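Local coordinates for spore germination protein GerM (Bacillus subtilis subsp. subtilis str. 168, PDB 6GZB) that is of unknown molecular function but affects both sporulation and germination, at residues Thr108-Asp113 with Ala122-Glu127; Gly118-Asp123 with Ser151-Val156. All coordinates share one frame; numbering follows the deposited sequence.

How the contacts relate
Both contacts lie in the first of the two GerMN domains and share strand 119-124. Going from the N terminus, the chain runs along strand 110-114, turns, and returns on strand 119-124. Contact 1 closes this short hairpin, with eight residues between its segments. The chain then passes through helix 136-147 and comes back to the same sheet on strand 155-160. Contact 2 closes this longer loop as a beta-alpha-beta unit. The two loops overlap, because 118-123 starts between the segments of contact 1 and both contacts hold A122 and D123. Strand 119-124 thus has an antiparallel neighbour on one edge and a parallel one on the other.

Contact 1 (Thr108-Asp113 with Ala122-Glu127); sequences TTVNVD and ADFSNE. With EDO (1,2-ethanediol), chain H.
This is the open end of the beta hairpin of strands 110-114 and 119-124, where N111 and D123 form a hydrogen-bonded antiparallel pair. N111 N gives to D123 O at 2.9 Å and D123 N to N111 O at 2.8 Å. Past the strand ends S125 keeps the two segments together. Its N binds T109 O. Its OG sits between the backbone N and the carbonyl carbon (chi1 73°), where it accepts a nearly straight bond from T109 N at 3.1 Å. The same OG donates to E127 OE1 at 2.7 Å. An alanine at S125 would probably leave T109 N without its acceptor and E127 OE1 without this donor. On the buried face V110 and F124 lie side by side. V110 CG2 makes a CH-pi contact over one face of the F124 ring, 3.8 Å from its centroid. F128 stacks on F124. On the opposite face a water bridges N111 ND2 and D123 OD2, and D123 OD1 binds G162 N. T109 OG1 hydrogen-bonds to O1 of an ethanediol, probably from the crystallisation liquor, at 2.7 Å. V110 and F124 thus make an apolar side and N111 and D123 a polar one, and the serine hydroxyl extends the pairing.

Contact 2 (Gly118-Asp123 with Ser151-Val156); sequences GTAIAD and SSIDKV
K155 CG stands anti to the carbonyl carbon, the bend at chi3 (-60°) sets CE 3.2 Å from T119 OG1, and a second bend at chi4 (-82°) places NZ. The T119 and K155 side chains cross obliquely on one face of the sheet. K155 NZ binds D117 O, and also makes a salt bridge with D154 OD1, met on the syn side and somewhat out of the carboxylate plane. Two backbone donors on G118 O hold the incoming chain as it enters the sheet. D154 N lies in its carbonyl plane, on a lone pair, at 2.9 Å. K155 N comes from above that plane at 3.2 Å. A120 N then gives a nearly straight bond to K155 O at 2.8 Å. This starts the parallel pairing of T119 with K155 and A120 with V156. At the phi of G118 (100°) a CB would be jammed against the carbonyl O of the residue before and also strike D154 OD1. On the buried face A120 CB is packed tightly against I153 CG2 at 3.5 Å. I153 also touches I114. The contact joins the two strands of a beta-alpha-beta unit whose helix is 136-147. The lysine probably offsets part of the negative charge on D154.

Contact 1 (Thr108-Asp113 with Ala122-Glu127)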
loop_
_atom_site.group_PDB
_atom_site.type_symbol
_atom_site.label_atom_id
_atom_site.label_comp_id
_atom_site.label_asym_id
_atom_site.label_seq_id
_atom_site.Cartn_x
_atom_site.Cartn_y
_atom_site.Cartn_z
ATOM N N THR A 108 4.982 12.152 20.618
ATOM C CA THR A 108 5.815 12.516 19.476
ATOM C C THR A 108 5.214 13.708 18.742
ATOM O O THR A 108 4.015 13.737 18.471
ATOM C CB THR A 108 5.983 11.340 18.496
ATOM O OG1 THR A 108 6.568 10.221 19.178
ATOM C CG2 THR A 108 6.877 11.744 17.331
ATOM N N THR A 109 6.040 14.718 18.480
ATOM C CA THR A 109 5.653 15.837 17.619
ATOM C C THR A 109 6.566 15.868 16.397
ATOM O O THR A 109 7.602 15.212 16.381
ATOM C CB THR A 109 5.762 17.184 18.361
ATOM O OG1 THR A 109 7.125 17.418 18.736
ATOM C CG2 THR A 109 4.881 17.181 19.613
ATOM N N VAL A 110 6.186 16.621 15.370
ATOM C CA VAL A 110 6.900 16.556 14.103
ATOM C C VAL A 110 6.723 17.823 13.280
ATOM O O VAL A 110 5.662 18.438 13.300
ATOM C CB VAL A 110 6.443 15.340 13.269
ATOM C CG1 VAL A 110 4.993 15.504 12.837
ATOM C CG2 VAL A 110 7.354 15.134 12.064
ATOM N N ASN A 111 7.793 18.228 12.595
ATOM C CA ASN A 111 7.727 19.202 11.514
ATOM C C ASN A 111 8.006 18.520 10.175
ATOM O O ASN A 111 8.816 17.595 10.090
ATOM C CB ASN A 111 8.762 20.310 11.729
ATOM C CG ASN A 111 8.550 21.061 13.025
ATOM O OD1 ASN A 111 7.431 21.440 13.360
ATOM N ND2 ASN A 111 9.629 21.293 13.756
ATOM N N VAL A 112 7.379 19.024 9.121
ATOM C CA VAL A 112 7.592 18.494 7.788
ATOM C C VAL A 112 7.983 19.616 6.840
ATOM O O VAL A 112 7.257 20.591 6.669
ATOM C CB VAL A 112 6.342 17.775 7.242
ATOM C CG1 VAL A 112 6.612 17.244 5.842
ATOM C CG2 VAL A 112 5.945 16.638 8.174
ATOM N N ASP A 113 9.129 19.448 6.205
ATOM C CA ASP A 113 9.618 20.400 5.231
ATOM C C ASP A 113 9.633 19.739 3.852
ATOM O O ASP A 113 10.384 18.793 3.601
ATOM C CB ASP A 113 11.031 20.844 5.631
ATOM C CG ASP A 113 11.621 21.849 4.672
ATOM O OD1 ASP A 113 10.850 22.666 4.134
ATOM O OD2 ASP A 113 12.856 21.837 4.480
ATOM N N ALA A 122 10.960 14.804 7.497
ATOM C CA ALA A 122 10.132 14.692 8.682
ATOM C C ALA A 122 11.015 14.728 9.909
ATOM O O ALA A 122 11.792 13.804 10.145
ATOM C CB ALA A 122 9.330 13.401 8.648
ATOM N N ASP A 123 10.894 15.803 10.683
ATOM C CA ASP A 123 11.779 16.041 11.821
ATOM C C ASP A 123 10.987 15.837 13.110
ATOM O O ASP A 123 10.075 16.596 13.411
ATOM C CB ASP A 123 12.345 17.469 11.752
ATOM C CG ASP A 123 13.496 17.707 12.732
ATOM O OD1 ASP A 123 13.820 16.797 13.524
ATOM O OD2 ASP A 123 14.039 18.830 12.751
ATOM N N PHE A 124 11.325 14.785 13.845
ATOM C CA PHE A 124 10.520 14.333 14.978
ATOM C C PHE A 124 11.146 14.782 16.296
ATOM O O PHE A 124 12.360 14.959 16.399
ATOM C CB PHE A 124 10.406 12.800 14.972
ATOM C CG PHE A 124 9.623 12.254 13.811
ATOM C CD1 PHE A 124 8.244 12.152 13.875
ATOM C CD2 PHE A 124 10.269 11.782 12.677
ATOM C CE1 PHE A 124 7.521 11.632 12.817
ATOM C CE2 PHE A 124 9.548 11.260 11.609
ATOM C CZ PHE A 124 8.173 11.179 11.684
ATOM N N SER A 125 10.319 14.891 17.325
ATOM C CA SER A 125 10.808 15.069 18.678
ATOM C C SER A 125 11.410 13.765 19.206
ATOM O O SER A 125 11.306 12.718 18.565
ATOM C CB SER A 125 9.675 15.540 19.585
ATOM O OG SER A 125 8.760 14.496 19.859
ATOM N N ASN A 126 12.007 13.829 20.393
ATOM C CA ASN A 126 12.791 12.718 20.915
ATOM C C ASN A 126 11.940 11.524 21.326
ATOM O O ASN A 126 12.448 10.400 21.417
ATOM C CB ASN A 126 13.649 13.166 22.098
ATOM C CG ASN A 126 14.745 12.168 22.427
ATOM O OD1 ASN A 126 14.701 11.493 23.457
ATOM N ND2 ASN A 126 15.698 12.020 21.517
ATOM N N GLU A 127 10.656 11.761 21.585
ATOM C CA GLU A 127 9.725 10.665 21.910
ATOM C C GLU A 127 9.627 9.635 20.783
ATOM O O GLU A 127 9.205 8.492 21.009
ATOM C CB GLU A 127 8.332 11.219 22.201
ATOM C CG GLU A 127 8.215 11.909 23.546
ATOM C CD GLU A 127 8.651 13.358 23.508
ATOM O OE1 GLU A 127 9.049 13.843 22.422
ATOM O OE2 GLU A 127 8.569 14.017 24.565
HETATM C C1 EDO H . 9.712 19.475 16.745
HETATM O O1 EDO H . 8.473 18.753 16.836
HETATM C C2 EDO H . 10.890 18.564 17.068
HETATM O O2 EDO H . 12.082 19.033 16.419
HETATM O O HOH W 1 12.019 20.975 12.337
#

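Contact 2 (Gly118-Asp123 with Ser151-Val156)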
loop_
_atom_site.group_PDB
_atom_site.type_symbol
_atom_site.label_atom_id
_atom_site.label_comp_id
_atom_site.label_asym_id
_atom_site.label_seq_id
_atom_site.Cartn_x
_atom_site.Cartn_y
_atom_site.Cartn_z
ATOM N N GLY A 118 10.752 17.052 -4.417
ATOM C CA GLY A 118 9.808 16.002 -4.031
ATOM C C GLY A 118 10.176 15.315 -2.722
ATOM O O GLY A 118 9.491 14.393 -2.285
ATOM N N THR A 119 11.232 15.795 -2.077
ATOM C CA THR A 119 11.697 15.223 -0.825
ATOM C C THR A 119 10.967 15.870 0.336
ATOM O O THR A 119 10.922 17.092 0.443
ATOM C CB THR A 119 13.209 15.454 -0.636
ATOM O OG1 THR A 119 13.926 14.766 -1.663
ATOM C CG2 THR A 119 13.670 14.945 0.720
ATOM N N ALA A 120 10.399 15.048 1.211
ATOM C CA ALA A 120 9.862 15.544 2.469
ATOM C C ALA A 120 10.787 15.169 3.601
ATOM O O ALA A 120 11.198 14.013 3.723
ATOM C CB ALA A 120 8.479 14.974 2.720
ATOM N N ILE A 121 11.124 16.155 4.422
ATOM C CA ILE A 121 11.941 15.915 5.591
ATOM C C ILE A 121 11.061 15.944 6.830
ATOM O O ILE A 121 10.442 16.961 7.146
ATOM C CB ILE A 121 13.062 16.968 5.714
ATOM C CG1 ILE A 121 14.022 16.844 4.529
ATOM C CG2 ILE A 121 13.831 16.774 7.008
ATOM C CD1 ILE A 121 14.905 18.052 4.323
ATOM N N ALA A 122 10.960 14.804 7.497
ATOM C CA ALA A 122 10.132 14.692 8.682
ATOM C C ALA A 122 11.015 14.728 9.909
ATOM O O ALA A 122 11.792 13.804 10.145
ATOM C CB ALA A 122 9.330 13.401 8.648
ATOM N N ASP A 123 10.894 15.803 10.683
ATOM C CA ASP A 123 11.779 16.041 11.821
ATOM C C ASP A 123 10.987 15.837 13.110
ATOM O O ASP A 123 10.075 16.596 13.411
ATOM C CB ASP A 123 12.345 17.469 11.752
ATOM C CG ASP A 123 13.496 17.707 12.732
ATOM O OD1 ASP A 123 13.820 16.797 13.524
ATOM O OD2 ASP A 123 14.039 18.830 12.751
ATOM N N SER A 151 1.037 14.206 -3.757
ATOM C CA SER A 151 1.661 14.274 -5.080
ATOM C C SER A 151 2.972 15.066 -5.042
ATOM O O SER A 151 3.839 14.874 -5.885
ATOM C CB SER A 151 0.695 14.870 -6.104
ATOM O OG SER A 151 0.391 16.206 -5.772
ATOM N N SER A 152 3.087 16.051 -4.005
ATOM C CA SER A 152 4.295 16.851 -3.855
ATOM C C SER A 152 5.420 16.092 -3.145
ATOM O O SER A 152 6.526 16.605 -3.043
ATOM C CB SER A 152 3.984 18.128 -3.077
ATOM O OG SER A 152 3.582 17.837 -1.744
ATOM N N ILE A 153 5.133 14.888 -2.653
ATOM C CA ILE A 153 6.136 14.092 -1.948
ATOM C C ILE A 153 6.298 12.710 -2.584
ATOM O O ILE A 153 5.348 11.922 -2.637
ATOM C CB ILE A 153 5.758 13.920 -0.468
ATOM C CG1 ILE A 153 5.563 15.281 0.194
ATOM C CG2 ILE A 153 6.842 13.161 0.273
ATOM C CD1 ILE A 153 4.888 15.215 1.548
ATOM N N ASP A 154 7.506 12.396 -3.045
ATOM C CA ASP A 154 7.799 11.030 -3.475
ATOM C C ASP A 154 9.028 10.424 -2.818
ATOM O O ASP A 154 9.334 9.264 -3.046
ATOM C CB ASP A 154 7.922 10.951 -4.998
ATOM C CG ASP A 154 8.772 12.059 -5.570
ATOM O OD1 ASP A 154 9.801 12.398 -4.951
ATOM O OD2 ASP A 154 8.397 12.609 -6.628
ATOM N N LYS A 155 9.691 11.187 -1.953
ATOM C CA LYS A 155 10.852 10.692 -1.214
ATOM C C LYS A 155 10.819 11.255 0.193
ATOM O O LYS A 155 10.289 12.345 0.420
ATOM C CB LYS A 155 12.158 11.149 -1.879
ATOM C CG LYS A 155 12.447 10.515 -3.227
ATOM C CD LYS A 155 13.718 11.088 -3.842
ATOM C CE LYS A 155 13.627 12.595 -4.059
ATOM N NZ LYS A 155 12.909 12.935 -5.317
ATOM N N VAL A 156 11.441 10.547 1.125
ATOM C CA VAL A 156 11.320 10.903 2.529
ATOM C C VAL A 156 12.673 10.831 3.220
ATOM O O VAL A 156 13.453 9.905 2.990
ATOM C CB VAL A 156 10.319 9.971 3.249
ATOM C CG1 VAL A 156 10.339 10.211 4.744
ATOM C CG2 VAL A 156 8.915 10.173 2.697
#